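Local coordinates for pirin-like protein (PDB 2P17) that binds one iron ion per subunit in a cupin-type beta-barrel and belongs to the pirin family, its biological role being unknown, at residues 57-71 and 104-118. Numbering follows the deposited sequence.
With FE (Fe (III) ion), chain B.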
loop_
_atom_site.group_PDB
_atom_site.type_symbol
_atom_site.label_atom_id
_atom_site.label_comp_id
_atom_site.label_asym_id
_atom_site.label_seq_id
_atom_site.Cartn_x
_atom_site.Cartn_y
_atom_site.Cartn_z
ATOM N N HIS A 57 11.432 12.727 8.779
ATOM C CA HIS A 57 11.305 12.506 7.344
ATOM C C HIS A 57 10.991 13.836 6.666
ATOM O O HIS A 57 10.403 14.727 7.268
ATOM C CB HIS A 57 10.180 11.511 7.021
ATOM C CG HIS A 57 10.487 10.093 7.385
ATOM N ND1 HIS A 57 11.504 9.370 6.794
ATOM C CD2 HIS A 57 9.890 9.253 8.263
ATOM C CE1 HIS A 57 11.527 8.152 7.307
ATOM N NE2 HIS A 57 10.564 8.057 8.204
ATOM N N ARG A 58 11.389 13.957 5.407
ATOM C CA ARG A 58 11.031 15.113 4.594
ATOM C C ARG A 58 10.934 14.734 3.129
ATOM O O ARG A 58 11.604 13.808 2.680
ATOM C CB ARG A 58 12.002 16.292 4.811
ATOM C CG ARG A 58 13.446 16.087 4.383
ATOM C CD ARG A 58 14.305 17.284 4.823
ATOM N NE ARG A 58 15.678 17.184 4.329
ATOM N NH1 ARG A 58 15.116 20.309 3.715
ATOM N N GLY A 59 10.059 15.429 2.408
ATOM C CA GLY A 59 9.994 15.286 0.956
ATOM C C GLY A 59 9.322 14.018 0.452
ATOM O O GLY A 59 9.427 13.689 -0.734
ATOM N N ILE A 60 8.642 13.308 1.356
ATOM C CA ILE A 60 7.978 12.034 1.046
ATOM C C ILE A 60 6.660 11.963 1.798
ATOM O O ILE A 60 6.361 12.827 2.629
ATOM C CB ILE A 60 8.852 10.793 1.416
ATOM C CG1 ILE A 60 9.024 10.649 2.938
ATOM C CG2 ILE A 60 10.193 10.828 0.669
ATOM C CD1 ILE A 60 9.649 9.291 3.343
ATOM N N GLU A 61 5.859 10.957 1.460
ATOM C CA GLU A 61 4.746 10.519 2.296
ATOM C C GLU A 61 4.990 9.081 2.738
ATOM O O GLU A 61 5.626 8.302 2.026
ATOM C CB GLU A 61 3.417 10.579 1.548
ATOM C CG GLU A 61 3.134 11.917 0.883
ATOM C CD GLU A 61 1.727 11.956 0.342
ATOM O OE1 GLU A 61 1.468 11.276 -0.683
ATOM O OE2 GLU A 61 0.874 12.618 0.949
ATOM N N THR A 62 4.492 8.730 3.918
ATOM C CA THR A 62 4.499 7.333 4.341
ATOM C C THR A 62 3.073 6.868 4.557
ATOM O O THR A 62 2.222 7.635 5.022
ATOM C CB THR A 62 5.307 7.090 5.615
ATOM O OG1 THR A 62 4.690 7.770 6.708
ATOM C CG2 THR A 62 6.744 7.594 5.450
ATOM N N VAL A 63 2.811 5.617 4.193
ATOM C CA VAL A 63 1.470 5.056 4.311
ATOM C C VAL A 63 1.584 3.726 5.011
ATOM O O VAL A 63 2.251 2.821 4.496
ATOM C CB VAL A 63 0.820 4.861 2.937
ATOM C CG1 VAL A 63 -0.606 4.353 3.113
ATOM C CG2 VAL A 63 0.777 6.184 2.155
ATOM N N THR A 64 0.945 3.613 6.179
ATOM C CA THR A 64 1.023 2.393 6.985
ATOM C C THR A 64 -0.288 1.642 6.920
ATOM O O THR A 64 -1.344 2.247 7.069
ATOM C CB THR A 64 1.273 2.717 8.468
ATOM O OG1 THR A 64 2.300 3.708 8.588
ATOM C CG2 THR A 64 1.690 1.470 9.245
ATOM N N TYR A 65 -0.215 0.337 6.656
ATOM C CA TYR A 65 -1.360 -0.556 6.801
ATOM C C TYR A 65 -1.055 -1.524 7.938
ATOM O O TYR A 65 -0.010 -2.182 7.931
ATOM C CB TYR A 65 -1.652 -1.319 5.493
ATOM C CG TYR A 65 -2.738 -2.379 5.647
ATOM C CD1 TYR A 65 -4.072 -2.089 5.362
ATOM C CD2 TYR A 65 -2.424 -3.659 6.089
ATOM C CE1 TYR A 65 -5.069 -3.048 5.514
ATOM C CE2 TYR A 65 -3.416 -4.638 6.254
ATOM C CZ TYR A 65 -4.731 -4.324 5.967
ATOM O OH TYR A 65 -5.704 -5.297 6.134
ATOM N N VAL A 66 -1.944 -1.589 8.924
ATOM C CA VAL A 66 -1.753 -2.513 10.044
ATOM C C VAL A 66 -2.450 -3.833 9.734
ATOM O O VAL A 66 -3.675 -3.880 9.581
ATOM C CB VAL A 66 -2.255 -1.903 11.381
ATOM C CG1 VAL A 66 -2.182 -2.922 12.499
ATOM C CG2 VAL A 66 -1.433 -0.675 11.733
ATOM N N ILE A 67 -1.666 -4.900 9.607
ATOM C CA ILE A 67 -2.231 -6.224 9.354
ATOM C C ILE A 67 -2.840 -6.761 10.639
ATOM O O ILE A 67 -3.989 -7.227 10.647
ATOM C CB ILE A 67 -1.170 -7.204 8.795
ATOM C CG1 ILE A 67 -0.521 -6.638 7.524
ATOM C CG2 ILE A 67 -1.798 -8.589 8.530
ATOM C CD1 ILE A 67 0.721 -7.406 7.051
ATOM N N SER A 68 -2.075 -6.681 11.730
ATOM C CA SER A 68 -2.529 -7.152 13.025
ATOM C C SER A 68 -1.835 -6.372 14.134
ATOM O O SER A 68 -0.793 -5.737 13.913
ATOM C CB SER A 68 -2.279 -8.655 13.179
ATOM O OG SER A 68 -0.893 -8.952 13.136
ATOM N N GLY A 69 -2.415 -6.410 15.327
ATOM C CA GLY A 69 -1.876 -5.685 16.470
ATOM C C GLY A 69 -2.439 -4.283 16.609
ATOM O O GLY A 69 -3.226 -3.829 15.771
ATOM N N GLU A 70 -2.046 -3.615 17.690
ATOM C CA GLU A 70 -2.524 -2.275 17.995
ATOM C C GLU A 70 -1.340 -1.326 17.966
ATOM O O GLU A 70 -0.380 -1.500 18.721
ATOM C CB GLU A 70 -3.218 -2.239 19.360
ATOM C CG GLU A 70 -4.407 -3.203 19.490
ATOM C CD GLU A 70 -5.603 -2.845 18.608
ATOM O OE1 GLU A 70 -5.751 -1.663 18.219
ATOM O OE2 GLU A 70 -6.412 -3.756 18.311
ATOM N N LEU A 71 -1.406 -0.343 17.071
ATOM C CA LEU A 71 -0.296 0.588 16.861
ATOM C C LEU A 71 -0.579 1.970 17.446
ATOM O O LEU A 71 -1.670 2.506 17.271
ATOM C CB LEU A 71 0.020 0.713 15.361
ATOM C CG LEU A 71 1.256 1.507 14.915
ATOM C CD1 LEU A 71 2.529 0.896 15.482
ATOM C CD2 LEU A 71 1.341 1.577 13.404
ATOM N N ALA A 104 1.203 -0.847 21.101
ATOM C CA ALA A 104 0.652 -0.773 22.455
ATOM C C ALA A 104 1.321 -1.833 23.340
ATOM O O ALA A 104 1.771 -2.865 22.844
ATOM C CB ALA A 104 -0.851 -0.989 22.424
ATOM N N SER A 105 1.400 -1.566 24.646
ATOM C CA SER A 105 1.976 -2.523 25.597
ATOM C C SER A 105 1.369 -3.915 25.415
ATOM O O SER A 105 0.151 -4.061 25.338
ATOM C CB SER A 105 1.774 -2.039 27.036
ATOM O OG SER A 105 2.484 -2.851 27.956
ATOM N N GLY A 106 2.231 -4.923 25.300
ATOM C CA GLY A 106 1.795 -6.308 25.115
ATOM C C GLY A 106 1.321 -6.682 23.719
ATOM O O GLY A 106 0.970 -7.837 23.472
ATOM N N SER A 107 1.311 -5.719 22.796
ATOM C CA SER A 107 0.873 -5.997 21.430
ATOM C C SER A 107 2.052 -6.157 20.478
ATOM O O SER A 107 3.057 -5.455 20.597
ATOM C CB SER A 107 -0.046 -4.878 20.938
ATOM O OG SER A 107 -0.589 -5.179 19.661
ATOM N N THR A 108 1.925 -7.102 19.556
ATOM C CA THR A 108 2.858 -7.229 18.441
ATOM C C THR A 108 2.167 -6.687 17.195
ATOM O O THR A 108 1.082 -7.141 16.840
ATOM C CB THR A 108 3.262 -8.689 18.206
ATOM O OG1 THR A 108 3.950 -9.185 19.363
ATOM C CG2 THR A 108 4.186 -8.812 16.997
ATOM N N VAL A 109 2.784 -5.701 16.550
ATOM C CA VAL A 109 2.233 -5.125 15.324
ATOM C C VAL A 109 2.857 -5.767 14.101
ATOM O O VAL A 109 4.073 -5.887 14.014
ATOM C CB VAL A 109 2.421 -3.589 15.291
ATOM C CG1 VAL A 109 2.066 -2.997 13.918
ATOM C CG2 VAL A 109 1.553 -2.940 16.348
ATOM N N HIS A 110 2.007 -6.199 13.168
ATOM C CA HIS A 110 2.439 -6.620 11.845
ATOM C C HIS A 110 1.922 -5.559 10.885
ATOM O O HIS A 110 0.713 -5.355 10.807
ATOM C CB HIS A 110 1.824 -7.993 11.537
ATOM C CG HIS A 110 2.307 -8.628 10.271
ATOM N ND1 HIS A 110 1.745 -9.780 9.769
ATOM C CD2 HIS A 110 3.285 -8.279 9.402
ATOM C CE1 HIS A 110 2.364 -10.122 8.651
ATOM N NE2 HIS A 110 3.303 -9.225 8.405
ATOM N N SER A 111 2.832 -4.875 10.184
ATOM C CA SER A 111 2.441 -3.747 9.327
ATOM C C SER A 111 3.161 -3.731 7.988
ATOM O O SER A 111 4.186 -4.392 7.799
ATOM C CB SER A 111 2.691 -2.414 10.046
ATOM O OG SER A 111 4.063 -2.252 10.362
ATOM N N LEU A 112 2.591 -2.971 7.060
ATOM C CA LEU A 112 3.233 -2.683 5.778
ATOM C C LEU A 112 3.419 -1.183 5.683
ATOM O O LEU A 112 2.443 -0.446 5.817
ATOM C CB LEU A 112 2.368 -3.168 4.621
ATOM C CG LEU A 112 2.336 -4.684 4.479
ATOM C CD1 LEU A 112 1.133 -5.116 3.676
ATOM C CD2 LEU A 112 3.641 -5.182 3.835
ATOM N N GLN A 113 4.658 -0.735 5.468
ATOM C CA GLN A 113 4.995 0.684 5.422
ATOM C C GLN A 113 5.466 1.074 4.025
ATOM O O GLN A 113 6.534 0.645 3.596
ATOM C CB GLN A 113 6.092 0.991 6.444
ATOM C CG GLN A 113 6.479 2.451 6.527
ATOM C CD GLN A 113 5.555 3.236 7.428
ATOM O OE1 GLN A 113 4.383 2.896 7.589
ATOM N NE2 GLN A 113 6.075 4.293 8.024
ATOM N N LEU A 114 4.667 1.892 3.345
ATOM C CA LEU A 114 4.953 2.350 1.986
ATOM C C LEU A 114 5.488 3.775 2.013
ATOM O O LEU A 114 5.003 4.599 2.787
ATOM C CB LEU A 114 3.648 2.315 1.183
ATOM C CG LEU A 114 3.683 2.801 -0.255
ATOM C CD1 LEU A 114 4.226 1.694 -1.162
ATOM C CD2 LEU A 114 2.287 3.230 -0.700
ATOM N N TRP A 115 6.503 4.053 1.196
ATOM C CA TRP A 115 6.936 5.436 0.974
ATOM C C TRP A 115 6.532 5.873 -0.405
ATOM O O TRP A 115 6.729 5.151 -1.391
ATOM C CB TRP A 115 8.450 5.565 1.082
ATOM C CG TRP A 115 9.015 5.436 2.462
ATOM C CD1 TRP A 115 8.370 4.999 3.587
ATOM C CD2 TRP A 115 10.364 5.715 2.848
ATOM N NE1 TRP A 115 9.237 5.010 4.661
ATOM C CE2 TRP A 115 10.466 5.443 4.232
ATOM C CE3 TRP A 115 11.493 6.186 2.159
ATOM C CZ2 TRP A 115 11.667 5.621 4.945
ATOM C CZ3 TRP A 115 12.689 6.356 2.870
ATOM C CH2 TRP A 115 12.757 6.075 4.247
ATOM N N VAL A 116 5.967 7.075 -0.468
ATOM C CA VAL A 116 5.560 7.670 -1.741
ATOM C C VAL A 116 6.379 8.934 -1.944
ATOM O O VAL A 116 6.502 9.752 -1.032
ATOM C CB VAL A 116 4.068 8.033 -1.737
ATOM C CG1 VAL A 116 3.617 8.475 -3.133
ATOM C CG2 VAL A 116 3.204 6.872 -1.250
ATOM N N ASN A 117 6.959 9.102 -3.125
ATOM C CA ASN A 117 7.729 10.313 -3.392
ATOM C C ASN A 117 6.809 11.517 -3.528
ATOM O O ASN A 117 5.668 11.389 -3.972
ATOM C CB ASN A 117 8.537 10.139 -4.674
ATOM C CG ASN A 117 9.701 11.098 -4.765
ATOM O OD1 ASN A 117 10.081 11.734 -3.781
ATOM N ND2 ASN A 117 10.295 11.188 -5.959
ATOM N N LEU A 118 7.308 12.682 -3.122
ATOM C CA LEU A 118 6.657 13.950 -3.447
ATOM C C LEU A 118 7.392 14.587 -4.620
ATOM O O LEU A 118 8.632 14.618 -4.630
ATOM C CB LEU A 118 6.665 14.915 -2.259
ATOM C CG LEU A 118 5.762 14.586 -1.055
ATOM C CD1 LEU A 118 6.053 15.492 0.125
ATOM C CD2 LEU A 118 4.308 14.720 -1.436
HETATM FE FE FE B . 9.983 6.532 9.684
HETATM O O HOH W 1 2.808 12.204 -2.970
HETATM O O HOH W 2 -0.318 -10.812 11.274
HETATM O O HOH W 3 0.096 -9.312 15.613
#
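Trp-115 meets the side chains of three residues of 57-71 with its indole. Ile-60 CD1 lies over one face, 3.9 Å from the centroid of the six-membered ring and 20° off its normal, which qualifies as CH-pi. Thr-62 CG2 runs alongside, 3.6 Å from Trp-115 CD1, the two side chains pointing the same way. His-57 approaches obliquely: its CE1 is 3.5 Å from Trp-115 CZ2 with the ring planes at 74°. His-57 NE2 binds the iron at 2.2 Å, a site shared with His-99. An alanine in place of Trp-115 would probably uncover Ile-60 CD1 and take away the support on one side of the His-57 ring, leaving its hold to the iron and its other neighbours.

Farther along the same face, Gln-113 bends beyond CG, bringing OE1 implausibly close to Thr-64 OG1, so the bond between them is doubtful in detail; Thr-64 OG1 also bonds Gln-89 NE2. On the other face, Val-63 packs against Leu-114 and Val-116.

At the corner, Ile-67 CD1 sits over the centre of one face of the His-110 ring, 3.4 Å from its centroid, a CH-pi contact. The ring's NE2 is held by Glu-44, and a water joins ND1 to Ser-68 OG. His-110 O accepts from both Ile-67 N (2.7 Å) and Ser-68 N, the evidence for a classic beta bulge. Beyond it, Ser-107 OG accepts from Glu-70 N at 2.9 Å.

Paired bonds between Glu-61 and Val-116, Val-63 and Leu-114, and Tyr-65 and Leu-112 establish antiparallel strands, 159° between axes, forming part of the wall of the pirin N-terminal cupin barrel, with iron-binding His-57 just ahead of strand 60-66.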